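Local coordinates for protein putative marr-family transcriptional repressor (Streptomyces coelicolor, PDB 3ZPL) that binds DNA through a winged-helix domain and probably acts as a MarR-family transcriptional regulator, forming a complex of two protein chains on the duplex, at residues A[82-86]-A[87-91]. Numbering follows the deposited sequence.
Sequences AKITR and SRLSH. With nucleotides of chain C; nucleotides of chain D.
Ile84 lies across the Arg88 side chain at about a right angle, its CG2 methyl 3.7 Å from Arg88 NH1, while its other branch turns to the helix and puts CD1 4.1 Å from Leu89 CB. The next residue, Thr85, is the N-cap of helix 86-98. With chi1 at 67°, Thr85 OG1 sits between its own backbone N and carbonyl carbon and accepts from Arg88 N at 3.2 Å; the N-H...O angle of 169° makes this cap nearly straight. Leu89 N to Thr85 O and Ser90 N to Arg86 O then begin the helical hydrogen bonding.

Beyond the cap, the Arg88 chain leaves anti to its backbone N (chi1 -177°) and runs extended to the DNA backbone. There, Arg88 NE and NH2 both grip OP1 of DC13 of chain D, NH2 at 2.6 Å, with the oxygen in the guanidinium plane at its edge; C3' of the same nucleotide stands over one face, displaced toward the rim. The two bonds hold the group's rotation, and an alanine in place of Arg88 would probably cost that phosphate this charged partner and uncover Ile84 CG2 on the side where the guanidinium lies. On the other strand, Ser90 OG lies 2.7 Å from OP2 of DT6 of chain C. Ser87 OG bonds to a cytosine base and His91 NE2 to a guanine base of the bound DNA. Leu89 packs on Leu78 and Ala79 of helix 75-82. Two helices joined by a short turn, the second reading bases and gripping phosphates, are the helix-turn-helix of the MarR-type winged-helix fold, with 86-98 as recognition helix.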
ATOM      1  N   ALA A  82      13.017  -0.511  -5.527  1.00 50.31           N
ATOM      2  CA  ALA A  82      12.038  -0.234  -4.480  1.00 45.95           C
ATOM      3  C   ALA A  82      10.725   0.345  -5.024  1.00 45.01           C
ATOM      4  O   ALA A  82       9.690   0.274  -4.363  1.00 43.17           O
ATOM      5  CB  ALA A  82      12.639   0.733  -3.477  1.00 43.73           C
ATOM      6  N   LYS A  83      10.790   0.934  -6.214  1.00 45.74           N
ATOM      7  CA  LYS A  83       9.635   1.553  -6.893  1.00 45.90           C
ATOM      8  C   LYS A  83       9.202   2.824  -6.195  1.00 45.69           C
ATOM      9  O   LYS A  83       8.012   3.156  -6.163  1.00 47.35           O
ATOM     10  CB  LYS A  83       8.464   0.590  -7.032  1.00 46.52           C
ATOM     11  CG  LYS A  83       8.844  -0.791  -7.541  1.00 48.03           C
ATOM     12  CD  LYS A  83       9.369  -0.744  -8.958  1.00 49.72           C
ATOM     13  CE  LYS A  83      10.128  -2.014  -9.302  1.00 52.32           C
ATOM     14  NZ  LYS A  83      10.690  -1.961 -10.676  1.00 54.62           N
ATOM     15  N   ILE A  84      10.180   3.558  -5.670  1.00 43.88           N
ATOM     16  CA  ILE A  84       9.914   4.794  -4.967  1.00 44.21           C
ATOM     17  C   ILE A  84      10.615   5.922  -5.679  1.00 45.40           C
ATOM     18  O   ILE A  84      11.326   5.675  -6.644  1.00 49.96           O
ATOM     19  CB  ILE A  84      10.389   4.709  -3.501  1.00 44.35           C
ATOM     20  CG1 ILE A  84      11.915   4.745  -3.410  1.00 43.07           C
ATOM     21  CG2 ILE A  84       9.779   3.476  -2.833  1.00 45.25           C
ATOM     22  CD1 ILE A  84      12.455   4.372  -2.057  1.00 43.64           C
ATOM     23  N   THR A  85      10.471   7.149  -5.186  1.00 43.18           N
ATOM     24  CA  THR A  85      11.172   8.260  -5.791  1.00 43.69           C
ATOM     25  C   THR A  85      12.541   8.447  -5.184  1.00 42.47           C
ATOM     26  O   THR A  85      12.792   8.082  -4.051  1.00 42.88           O
ATOM     27  CB  THR A  85      10.370   9.580  -5.681  1.00 44.80           C
ATOM     28  OG1 THR A  85      10.281   9.984  -4.316  1.00 45.33           O
ATOM     29  CG2 THR A  85       8.974   9.401  -6.267  1.00 46.43           C
ATOM     30  N   ARG A  86      13.417   9.090  -5.938  1.00 46.26           N
ATOM     31  CA  ARG A  86      14.755   9.447  -5.465  1.00 46.63           C
ATOM     32  C   ARG A  86      14.716  10.308  -4.208  1.00 44.74           C
ATOM     33  O   ARG A  86      15.601  10.226  -3.354  1.00 44.11           O
ATOM     34  CB  ARG A  86      15.491  10.232  -6.545  1.00 50.67           C
ATOM     35  CG  ARG A  86      15.721   9.478  -7.845  1.00 52.84           C
ATOM     36  CD  ARG A  86      16.490  10.366  -8.835  1.00 59.09           C
ATOM     37  NE  ARG A  86      15.645  10.741  -9.967  1.00 63.24           N
ATOM     38  CZ  ARG A  86      15.769  11.870 -10.663  1.00 69.65           C
ATOM     39  NH1 ARG A  86      16.700  12.787 -10.361  1.00 70.16           N
ATOM     40  NH2 ARG A  86      14.942  12.093 -11.679  1.00 75.12           N
ATOM     41  N   SER A  87      13.667  11.118  -4.108  1.00 45.75           N
ATOM     42  CA  SER A  87      13.490  12.081  -3.028  1.00 44.67           C
ATOM     43  C   SER A  87      13.223  11.334  -1.764  1.00 47.58           C
ATOM     44  O   SER A  87      13.927  11.495  -0.754  1.00 51.47           O
ATOM     45  CB  SER A  87      12.289  12.944  -3.332  1.00 46.28           C
ATOM     46  OG  SER A  87      12.655  14.286  -3.263  1.00 50.49           O
ATOM     47  N   ARG A  88      12.223  10.468  -1.835  1.00 47.96           N
ATOM     48  CA  ARG A  88      11.898   9.609  -0.737  1.00 47.94           C
ATOM     49  C   ARG A  88      13.110   8.780  -0.353  1.00 46.97           C
ATOM     50  O   ARG A  88      13.378   8.587   0.832  1.00 52.83           O
ATOM     51  CB  ARG A  88      10.759   8.691  -1.134  1.00 48.49           C
ATOM     52  CG  ARG A  88      10.293   7.785  -0.017  1.00 49.30           C
ATOM     53  CD  ARG A  88       9.285   6.823  -0.592  1.00 50.20           C
ATOM     54  NE  ARG A  88       8.528   6.130   0.439  1.00 50.92           N
ATOM     55  CZ  ARG A  88       7.452   5.409   0.173  1.00 53.16           C
ATOM     56  NH1 ARG A  88       7.023   5.301  -1.078  1.00 54.90           N
ATOM     57  NH2 ARG A  88       6.803   4.787   1.145  1.00 54.94           N
ATOM     58  N   LEU A  89      13.846   8.288  -1.344  1.00 44.94           N
ATOM     59  CA  LEU A  89      15.031   7.486  -1.062  1.00 45.84           C
ATOM     60  C   LEU A  89      16.119   8.265  -0.316  1.00 45.67           C
ATOM     61  O   LEU A  89      16.716   7.727   0.620  1.00 46.25           O
ATOM     62  CB  LEU A  89      15.620   6.908  -2.343  1.00 45.39           C
ATOM     63  CG  LEU A  89      16.865   6.045  -2.125  1.00 45.41           C
ATOM     64  CD1 LEU A  89      16.631   4.917  -1.139  1.00 45.83           C
ATOM     65  CD2 LEU A  89      17.280   5.468  -3.459  1.00 48.08           C
ATOM     66  N   SER A  90      16.378   9.510  -0.731  1.00 43.36           N
ATOM     67  CA  SER A  90      17.385  10.329  -0.069  1.00 42.54           C
ATOM     68  C   SER A  90      17.011  10.505   1.376  1.00 41.50           C
ATOM     69  O   SER A  90      17.814  10.242   2.268  1.00 43.94           O
ATOM     70  CB  SER A  90      17.514  11.697  -0.708  1.00 44.09           C
ATOM     71  OG  SER A  90      17.898  11.567  -2.056  1.00 48.41           O
ATOM     72  N   HIS A  91      15.773  10.902   1.622  1.00 40.11           N
ATOM     73  CA  HIS A  91      15.309  11.078   2.992  1.00 39.76           C
ATOM     74  C   HIS A  91      15.446   9.764   3.782  1.00 38.68           C
ATOM     75  O   HIS A  91      15.939   9.779   4.901  1.00 39.56           O
ATOM     76  CB  HIS A  91      13.856  11.582   3.042  1.00 41.01           C
ATOM     77  CG  HIS A  91      13.706  13.026   2.672  1.00 42.74           C
ATOM     78  ND1 HIS A  91      14.460  14.025   3.255  1.00 44.11           N
ATOM     79  CD2 HIS A  91      12.886  13.638   1.790  1.00 43.38           C
ATOM     80  CE1 HIS A  91      14.106  15.190   2.747  1.00 45.67           C
ATOM     81  NE2 HIS A  91      13.154  14.982   1.855  1.00 46.31           N
TER
ATOM     82  P    DT C   6      21.687  11.446  -2.190  1.00 57.68           P
ATOM     83  OP1  DT C   6      22.651  10.966  -1.168  1.00 62.65           O
ATOM     84  OP2  DT C   6      20.415  10.713  -2.371  1.00 59.58           O
ATOM     85  O5'  DT C   6      21.346  12.973  -1.900  1.00 54.53           O
ATOM     86  C5'  DT C   6      22.384  13.950  -1.855  1.00 53.62           C
ATOM     87  C4'  DT C   6      21.788  15.315  -1.605  1.00 55.28           C
ATOM     88  O4'  DT C   6      20.872  15.679  -2.662  1.00 52.31           O
ATOM     89  C3'  DT C   6      21.004  15.430  -0.297  1.00 58.47           C
ATOM     90  O3'  DT C   6      21.657  16.426   0.493  1.00 63.17           O
ATOM     91  C2'  DT C   6      19.591  15.780  -0.734  1.00 57.15           C
ATOM     92  C1'  DT C   6      19.794  16.396  -2.108  1.00 53.13           C
ATOM     93  N1   DT C   6      18.649  16.260  -3.032  1.00 51.22           N
ATOM     94  C2   DT C   6      17.949  17.387  -3.406  1.00 52.70           C
ATOM     95  O2   DT C   6      18.237  18.510  -3.025  1.00 54.98           O
ATOM     96  N3   DT C   6      16.898  17.150  -4.260  1.00 51.54           N
ATOM     97  C4   DT C   6      16.486  15.926  -4.755  1.00 50.80           C
ATOM     98  O4   DT C   6      15.512  15.864  -5.497  1.00 51.60           O
ATOM     99  C5   DT C   6      17.255  14.788  -4.305  1.00 49.64           C
ATOM    100  C7   DT C   6      16.881  13.422  -4.786  1.00 49.66           C
ATOM    101  C6   DT C   6      18.286  15.011  -3.483  1.00 50.24           C
TER
ATOM    102  P    DC D  13       8.448   7.038   3.842  1.00 46.22           P
ATOM    103  OP1  DC D  13       7.881   5.778   3.297  1.00 50.24           O
ATOM    104  OP2  DC D  13       9.896   7.306   3.715  1.00 47.30           O
ATOM    105  O5'  DC D  13       7.541   8.192   3.219  1.00 46.23           O
ATOM    106  C5'  DC D  13       6.117   7.967   3.056  1.00 44.99           C
ATOM    107  C4'  DC D  13       5.505   9.087   2.251  1.00 43.24           C
ATOM    108  O4'  DC D  13       5.794  10.340   2.922  1.00 41.33           O
ATOM    109  C3'  DC D  13       6.090   9.207   0.842  1.00 42.71           C
ATOM    110  O3'  DC D  13       5.053   9.290  -0.149  1.00 43.20           O
ATOM    111  C2'  DC D  13       7.002  10.424   0.937  1.00 41.08           C
ATOM    112  C1'  DC D  13       6.314  11.270   1.989  1.00 39.87           C
ATOM    113  N1   DC D  13       7.170  12.225   2.721  1.00 39.23           N
ATOM    114  C2   DC D  13       6.708  13.529   2.914  1.00 37.89           C
ATOM    115  O2   DC D  13       5.604  13.843   2.461  1.00 38.64           O
ATOM    116  N3   DC D  13       7.486  14.420   3.570  1.00 37.86           N
ATOM    117  C4   DC D  13       8.669  14.040   4.056  1.00 38.87           C
ATOM    118  N4   DC D  13       9.396  14.946   4.719  1.00 38.58           N
ATOM    119  C5   DC D  13       9.154  12.707   3.900  1.00 38.98           C
ATOM    120  C6   DC D  13       8.388  11.845   3.216  1.00 40.07           C
ATOM    121  P    DT D  14       5.445   9.437  -1.727  1.00 47.17           P
ATOM    122  OP1  DT D  14       4.533   8.571  -2.519  1.00 49.26           O
ATOM    123  OP2  DT D  14       6.922   9.289  -1.896  1.00 44.48           O
ATOM    124  O5'  DT D  14       5.108  10.965  -2.022  1.00 46.94           O
ATOM    125  C5'  DT D  14       3.828  11.502  -1.646  1.00 46.59           C
ATOM    126  C4'  DT D  14       3.760  12.968  -1.997  1.00 46.98           C
ATOM    127  O4'  DT D  14       4.597  13.716  -1.093  1.00 46.22           O
ATOM    128  C3'  DT D  14       4.233  13.315  -3.411  1.00 49.07           C
ATOM    129  O3'  DT D  14       3.221  14.109  -4.034  1.00 52.12           O
ATOM    130  C2'  DT D  14       5.540  14.064  -3.207  1.00 46.99           C
ATOM    131  C1'  DT D  14       5.396  14.644  -1.818  1.00 46.76           C
ATOM    132  N1   DT D  14       6.643  14.822  -1.057  1.00 44.70           N
ATOM    133  C2   DT D  14       6.848  16.019  -0.414  1.00 45.24           C
ATOM    134  O2   DT D  14       6.075  16.960  -0.495  1.00 47.66           O
ATOM    135  N3   DT D  14       8.004  16.080   0.323  1.00 44.09           N
ATOM    136  C4   DT D  14       8.916  15.062   0.533  1.00 43.65           C
ATOM    137  O4   DT D  14       9.882  15.246   1.267  1.00 44.03           O
ATOM    138  C5   DT D  14       8.624  13.823  -0.149  1.00 43.22           C
ATOM    139  C7   DT D  14       9.558  12.664   0.013  1.00 42.15           C
ATOM    140  C6   DT D  14       7.509  13.763  -0.890  1.00 44.06           C
TER